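Local coordinates for peptidoglycan-recognition protein SA (Drosophila melanogaster, PDB 1SXR) that recognises peptidoglycan of Gram-positive bacteria and activates the Toll pathway in insect innate immunity, at residues A[41-51]-A[76-87]. Residues are numbered along the deposited sequence; the frame is centred on the assembly and turned at random.
Sequences HHTVTGECSGL and YNFLIGNDGIVY
Tyr76 OH approaches His42 O to 3.8 Å, too far for a direct bond, and two waters in the plane of the phenol ring link it to the backbone. One lies 2.8 Å from Tyr76 OH and donates to His42 O; the other, 3.0 Å from Tyr76 OH, donates to Thr43 O. A tyrosine suits this place because its hydroxyl serves both waters while its ring meets carbon: CE1 lies 3.8 Å from His41 CB, and CE2 lies near Thr43 CG2. The His41 and Tyr76 rings cross obliquely, planes at 50°. Threonine offers two different branches. With chi1 at 59°, Thr43 OG1 sits between backbone N and carbonyl carbon, giving its proton to Thr45 O at 2.7 Å and receiving Gly113 N, while CG2 turns to Leu79 CD2, 3.9 Å away. Were Thr43 an alanine, Thr45 O and Gly113 N would probably lose their shared hydroxyl, and a gap open beside Leu79 and Tyr76. At the Gly81–Gly84 type I turn, Asn82 N bonds weakly to Cys48 O; its amide NH2, with two hydrogens, donates weakly to Glu47 OE2 and, in one conformer, Ser49 OG. Glu47 OE1 pairs with Lys118. A third water joins Gly50 N (3.2 Å) to Tyr87 OH. Cys48 is disulfide-bonded to Cys54 of helix 50-67. His41, held by Ser158 and Thr99, stands near Thr156, inferred to contact peptidoglycan. The His41/Tyr76 end thus probably borders the peptidoglycan-binding groove, while the far end packs the loop and helix start against the 78-87 hairpin of the amidase-like PGRP fold.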
ATOM      1  N   HIS A  41       4.801  -2.252   1.235  1.00 10.10           N
ATOM      2  CA  HIS A  41       5.698  -1.166   1.648  1.00  9.24           C
ATOM      3  C   HIS A  41       5.497  -0.883   3.127  1.00  9.18           C
ATOM      4  O   HIS A  41       4.531  -1.321   3.738  1.00  9.26           O
ATOM      5  CB  HIS A  41       5.359   0.109   0.867  1.00  9.09           C
ATOM      6  CG  HIS A  41       5.971   0.152  -0.491  1.00 10.41           C
ATOM      7  ND1 HIS A  41       7.316   0.382  -0.684  1.00 11.83           N
ATOM      8  CD2 HIS A  41       5.428   0.001  -1.730  1.00 12.06           C
ATOM      9  CE1 HIS A  41       7.581   0.373  -1.981  1.00 11.07           C
ATOM     10  NE2 HIS A  41       6.451   0.142  -2.639  1.00 10.76           N
ATOM     11  N   HIS A  42       6.435  -0.136   3.701  1.00  9.24           N
ATOM     12  CA  HIS A  42       6.174   0.565   4.960  1.00  8.97           C
ATOM     13  C   HIS A  42       6.367   2.044   4.748  1.00  9.04           C
ATOM     14  O   HIS A  42       7.020   2.434   3.775  1.00 10.49           O
ATOM     15  CB  HIS A  42       6.989  -0.003   6.140  1.00  9.49           C
ATOM     16  CG  HIS A  42       8.476   0.294   6.162  1.00  9.00           C
ATOM     17  ND1 HIS A  42       9.208   0.817   5.114  1.00 13.33           N
ATOM     18  CD2 HIS A  42       9.372   0.030   7.146  1.00  7.94           C
ATOM     19  CE1 HIS A  42      10.488   0.875   5.462  1.00  9.11           C
ATOM     20  NE2 HIS A  42      10.604   0.411   6.691  1.00 13.72           N
ATOM     21  N   THR A  43       5.785   2.873   5.627  1.00  8.55           N
ATOM     22  CA  THR A  43       5.876   4.318   5.415  1.00  9.23           C
ATOM     23  C   THR A  43       7.091   4.951   6.067  1.00 10.19           C
ATOM     24  O   THR A  43       7.420   6.096   5.748  1.00 10.88           O
ATOM     25  CB  THR A  43       4.660   5.069   5.950  1.00  9.01           C
ATOM     26  OG1 THR A  43       4.515   4.822   7.350  1.00 10.93           O
ATOM     27  CG2 THR A  43       3.350   4.528   5.309  1.00  9.82           C
ATOM     28  N   VAL A  44       7.681   4.228   7.021  1.00  9.90           N
ATOM     29  CA  VAL A  44       8.804   4.706   7.875  1.00 10.29           C
ATOM     30  C   VAL A  44       8.360   5.737   8.897  1.00 10.86           C
ATOM     31  O   VAL A  44       8.481   5.513  10.103  1.00 11.52           O
ATOM     32  CB  VAL A  44       9.988   5.265   7.075  1.00 10.78           C
ATOM     33  CG1 VAL A  44      11.150   5.601   8.026  1.00 12.54           C
ATOM     34  CG2 VAL A  44      10.425   4.249   6.035  1.00 11.69           C
ATOM     35  N   THR A  45       7.834   6.865   8.407  1.00 11.72           N
ATOM     36  CA  THR A  45       7.292   7.909   9.270  1.00 13.33           C
ATOM     37  C   THR A  45       5.780   7.714   9.451  1.00 14.37           C
ATOM     38  O   THR A  45       5.118   7.098   8.609  1.00 15.42           O
ATOM     39  N   GLY A  46       5.238   8.190  10.571  1.00 15.24           N
ATOM     40  CA  GLY A  46       3.778   8.322  10.693  1.00 15.60           C
ATOM     41  C   GLY A  46       3.061   7.339  11.605  1.00 17.26           C
ATOM     42  O   GLY A  46       1.836   7.300  11.608  1.00 17.12           O
ATOM     43  N   GLU A  47       3.778   6.554  12.404  1.00 17.91           N
ATOM     44  CA  GLU A  47       3.106   5.512  13.204  1.00 19.92           C
ATOM     45  C   GLU A  47       1.936   6.109  14.003  1.00 19.97           C
ATOM     46  O   GLU A  47       2.052   7.197  14.542  1.00 21.28           O
ATOM     47  CB  GLU A  47       4.093   4.758  14.123  1.00 20.01           C
ATOM     48  CG  GLU A  47       3.452   3.598  14.895  1.00 22.51           C
ATOM     49  CD  GLU A  47       4.445   2.686  15.622  1.00 22.81           C
ATOM     50  OE1 GLU A  47       5.516   2.370  15.058  0.50 21.47           O
ATOM     51  OE2 GLU A  47       4.130   2.272  16.766  0.50 23.22           O
ATOM     52  N   CYS A  48       0.804   5.419  14.010  1.00 19.87           N
ATOM     53  CA  CYS A  48      -0.410   5.974  14.600  1.00 20.05           C
ATOM     54  C   CYS A  48      -1.421   4.863  14.881  1.00 19.40           C
ATOM     55  O   CYS A  48      -1.411   3.816  14.230  1.00 20.08           O
ATOM     56  CB  CYS A  48      -0.978   7.052  13.668  1.00 19.35           C
ATOM     57  SG  CYS A  48      -1.417   6.474  12.007  1.00 18.71           S
ATOM     58  N   SER A  49      -2.285   5.085  15.866  1.00 20.79           N
ATOM     59  CA  SER A  49      -3.294   4.104  16.231  1.00 19.95           C
ATOM     60  C   SER A  49      -4.654   4.781  16.161  1.00 19.68           C
ATOM     61  O   SER A  49      -4.936   5.732  16.907  1.00 21.38           O
ATOM     62  CB  SER A  49      -3.076   3.591  17.654  1.00 20.69           C
ATOM     63  OG  SER A  49      -1.765   3.074  17.842  0.33 17.44           O
ATOM     64  N   GLY A  50      -5.469   4.306  15.239  1.00 18.68           N
ATOM     65  CA  GLY A  50      -6.842   4.736  15.171  1.00 16.50           C
ATOM     66  C   GLY A  50      -7.015   5.958  14.306  1.00 15.38           C
ATOM     67  O   GLY A  50      -6.097   6.756  14.126  1.00 13.87           O
ATOM     68  N   LEU A  51      -8.233   6.112  13.819  1.00 14.79           N
ATOM     69  CA  LEU A  51      -8.532   7.175  12.869  1.00 15.06           C
ATOM     70  C   LEU A  51      -8.258   8.566  13.435  1.00 16.16           C
ATOM     71  O   LEU A  51      -7.757   9.428  12.726  1.00 15.46           O
ATOM     72  CB  LEU A  51      -9.992   7.056  12.423  1.00 15.26           C
ATOM     73  CG  LEU A  51     -10.577   8.093  11.461  1.00 17.00           C
ATOM     74  CD1 LEU A  51      -9.820   8.169  10.163  0.80 15.06           C
ATOM     75  CD2 LEU A  51     -12.092   7.831  11.230  0.80 16.93           C
ATOM     76  N   TYR A  76       0.568   5.460  -2.132  1.00  9.61           N
ATOM     77  CA  TYR A  76       0.095   4.070  -1.949  1.00  9.51           C
ATOM     78  C   TYR A  76      -1.373   3.940  -2.282  1.00  9.16           C
ATOM     79  O   TYR A  76      -2.138   4.888  -2.082  1.00  9.94           O
ATOM     80  CB  TYR A  76       0.303   3.640  -0.482  1.00  9.98           C
ATOM     81  CG  TYR A  76       1.670   3.992   0.040  1.00  9.30           C
ATOM     82  CD1 TYR A  76       2.793   3.284  -0.368  1.00 10.40           C
ATOM     83  CD2 TYR A  76       1.825   5.025   0.929  1.00  9.62           C
ATOM     84  CE1 TYR A  76       4.064   3.637   0.112  1.00  9.87           C
ATOM     85  CE2 TYR A  76       3.067   5.369   1.429  1.00 12.44           C
ATOM     86  CZ  TYR A  76       4.172   4.677   1.011  1.00 11.05           C
ATOM     87  OH  TYR A  76       5.429   5.006   1.500  1.00 14.63           O
ATOM     88  N   ASN A  77      -1.807   2.765  -2.738  1.00  8.91           N
ATOM     89  CA  ASN A  77      -3.259   2.573  -2.921  1.00  8.67           C
ATOM     90  C   ASN A  77      -4.004   2.499  -1.595  1.00  8.50           C
ATOM     91  O   ASN A  77      -5.095   3.034  -1.480  1.00  9.19           O
ATOM     92  CB  ASN A  77      -3.533   1.350  -3.792  1.00  8.69           C
ATOM     93  CG  ASN A  77      -3.058   1.553  -5.228  1.00  9.14           C
ATOM     94  OD1 ASN A  77      -1.930   1.243  -5.547  1.00  8.83           O
ATOM     95  ND2 ASN A  77      -3.911   2.134  -6.077  1.00 10.81           N
ATOM     96  N   PHE A  78      -3.399   1.830  -0.608  1.00  7.92           N
ATOM     97  CA  PHE A  78      -3.960   1.700   0.766  1.00  8.44           C
ATOM     98  C   PHE A  78      -2.870   1.783   1.795  1.00  8.08           C
ATOM     99  O   PHE A  78      -1.702   1.458   1.524  1.00  8.80           O
ATOM    100  CB  PHE A  78      -4.651   0.341   0.924  1.00  8.95           C
ATOM    101  CG  PHE A  78      -5.823   0.183  -0.005  1.00  8.22           C
ATOM    102  CD1 PHE A  78      -7.022   0.829   0.286  1.00 11.08           C
ATOM    103  CD2 PHE A  78      -5.708  -0.558  -1.168  1.00 10.19           C
ATOM    104  CE1 PHE A  78      -8.119   0.731  -0.594  1.00 12.33           C
ATOM    105  CE2 PHE A  78      -6.788  -0.654  -2.051  1.00 10.59           C
ATOM    106  CZ  PHE A  78      -7.985  -0.015  -1.766  1.00 11.40           C
ATOM    107  N   LEU A  79      -3.269   2.169   3.010  1.00  8.55           N
ATOM    108  CA  LEU A  79      -2.346   2.213   4.151  1.00  8.27           C
ATOM    109  C   LEU A  79      -3.014   1.530   5.337  1.00  9.97           C
ATOM    110  O   LEU A  79      -4.227   1.576   5.456  1.00 10.87           O
ATOM    111  CB  LEU A  79      -1.971   3.656   4.540  1.00  8.59           C
ATOM    112  CG  LEU A  79      -1.328   4.542   3.463  1.00  9.53           C
ATOM    113  CD1 LEU A  79      -2.399   5.353   2.688  1.00 10.44           C
ATOM    114  CD2 LEU A  79      -0.266   5.439   4.046  1.00 11.64           C
ATOM    115  N   ILE A  80      -2.241   0.865   6.182  1.00  9.88           N
ATOM    116  CA  ILE A  80      -2.846   0.094   7.266  1.00 11.52           C
ATOM    117  C   ILE A  80      -2.195   0.534   8.576  1.00 12.05           C
ATOM    118  O   ILE A  80      -0.963   0.490   8.703  1.00 12.07           O
ATOM    119  CB  ILE A  80      -2.622  -1.392   7.025  1.00 11.87           C
ATOM    120  CG1 ILE A  80      -3.300  -1.833   5.722  1.00 14.56           C
ATOM    121  CG2 ILE A  80      -3.209  -2.205   8.172  1.00 12.05           C
ATOM    122  CD1 ILE A  80      -2.953  -3.222   5.292  1.00 17.17           C
ATOM    123  N   GLY A  81      -3.017   0.976   9.528  1.00 13.36           N
ATOM    124  CA  GLY A  81      -2.518   1.435  10.822  1.00 13.78           C
ATOM    125  C   GLY A  81      -2.452   0.336  11.878  1.00 14.41           C
ATOM    126  O   GLY A  81      -2.828  -0.803  11.608  1.00 15.29           O
ATOM    127  N   ASN A  82      -1.972   0.716  13.070  1.00 16.45           N
ATOM    128  CA  ASN A  82      -1.676  -0.205  14.168  1.00 17.24           C
ATOM    129  C   ASN A  82      -2.936  -0.903  14.671  1.00 17.59           C
ATOM    130  O   ASN A  82      -2.861  -2.044  15.169  1.00 18.96           O
ATOM    131  CB  ASN A  82      -1.112   0.546  15.377  1.00 16.90           C
ATOM    132  CG  ASN A  82       0.319   0.960  15.229  0.50 17.52           C
ATOM    133  OD1 ASN A  82       0.994   0.593  14.284  0.50 15.93           O
ATOM    134  ND2 ASN A  82       0.792   1.764  16.184  0.50 18.85           N
ATOM    135  N   ASP A  83      -4.076  -0.204  14.595  1.00 17.91           N
ATOM    136  CA  ASP A  83      -5.357  -0.777  15.062  1.00 18.11           C
ATOM    137  C   ASP A  83      -5.982  -1.655  13.987  1.00 17.86           C
ATOM    138  O   ASP A  83      -7.063  -2.204  14.178  1.00 18.72           O
ATOM    139  CB  ASP A  83      -6.373   0.317  15.426  1.00 18.06           C
ATOM    140  CG  ASP A  83      -6.101   0.976  16.773  1.00 22.16           C
ATOM    141  OD1 ASP A  83      -5.106   0.593  17.441  0.50 20.59           O
ATOM    142  OD2 ASP A  83      -6.841   1.878  17.245  0.50 19.75           O
ATOM    143  N   GLY A  84      -5.327  -1.771  12.833  1.00 17.01           N
ATOM    144  CA  GLY A  84      -5.854  -2.619  11.777  1.00 16.53           C
ATOM    145  C   GLY A  84      -6.837  -1.924  10.856  1.00 15.71           C
ATOM    146  O   GLY A  84      -7.471  -2.590  10.025  1.00 17.35           O
ATOM    147  N   ILE A  85      -6.963  -0.603  10.977  1.00 14.84           N
ATOM    148  CA  ILE A  85      -7.791   0.157  10.045  1.00 14.07           C
ATOM    149  C   ILE A  85      -7.090   0.257   8.701  1.00 13.43           C
ATOM    150  O   ILE A  85      -5.876   0.519   8.622  1.00 13.23           O
ATOM    151  CB  ILE A  85      -8.080   1.552  10.569  1.00 14.02           C
ATOM    152  CG1 ILE A  85      -8.935   1.473  11.829  1.00 17.22           C
ATOM    153  CG2 ILE A  85      -8.765   2.426   9.492  1.00 15.02           C
ATOM    154  CD1 ILE A  85      -9.171   2.817  12.433  1.00 18.08           C
ATOM    155  N   VAL A  86      -7.867   0.048   7.647  1.00 12.84           N
ATOM    156  CA  VAL A  86      -7.376   0.212   6.290  1.00 12.17           C
ATOM    157  C   VAL A  86      -7.814   1.572   5.796  1.00 11.95           C
ATOM    158  O   VAL A  86      -9.008   1.866   5.774  1.00 11.86           O
ATOM    159  CB  VAL A  86      -7.938  -0.881   5.363  1.00 12.32           C
ATOM    160  CG1 VAL A  86      -7.520  -0.620   3.912  1.00 13.46           C
ATOM    161  CG2 VAL A  86      -7.461  -2.279   5.825  1.00 13.03           C
ATOM    162  N   TYR A  87      -6.847   2.417   5.419  1.00 10.51           N
ATOM    163  CA  TYR A  87      -7.152   3.769   4.942  1.00 10.41           C
ATOM    164  C   TYR A  87      -7.014   3.795   3.416  1.00 10.52           C
ATOM    165  O   TYR A  87      -6.037   3.275   2.866  1.00 10.53           O
ATOM    166  CB  TYR A  87      -6.171   4.783   5.549  1.00 10.20           C
ATOM    167  CG  TYR A  87      -6.232   4.808   7.051  1.00 10.33           C
ATOM    168  CD1 TYR A  87      -7.163   5.626   7.707  1.00 11.87           C
ATOM    169  CD2 TYR A  87      -5.392   3.995   7.812  1.00  9.50           C
ATOM    170  CE1 TYR A  87      -7.236   5.656   9.111  1.00 12.07           C
ATOM    171  CE2 TYR A  87      -5.452   4.026   9.212  1.00 11.48           C
ATOM    172  CZ  TYR A  87      -6.373   4.844   9.838  1.00 12.58           C
ATOM    173  OH  TYR A  87      -6.418   4.843  11.212  1.00 13.77           O
TER
HETATM  174  O   HOH W   1       7.575   3.271   0.931  1.00 26.54           O
HETATM  175  O   HOH W   2       6.199   7.118   3.428  1.00 23.63           O
HETATM  176  O   HOH W   3      -5.226   2.332  12.685  1.00  9.90           O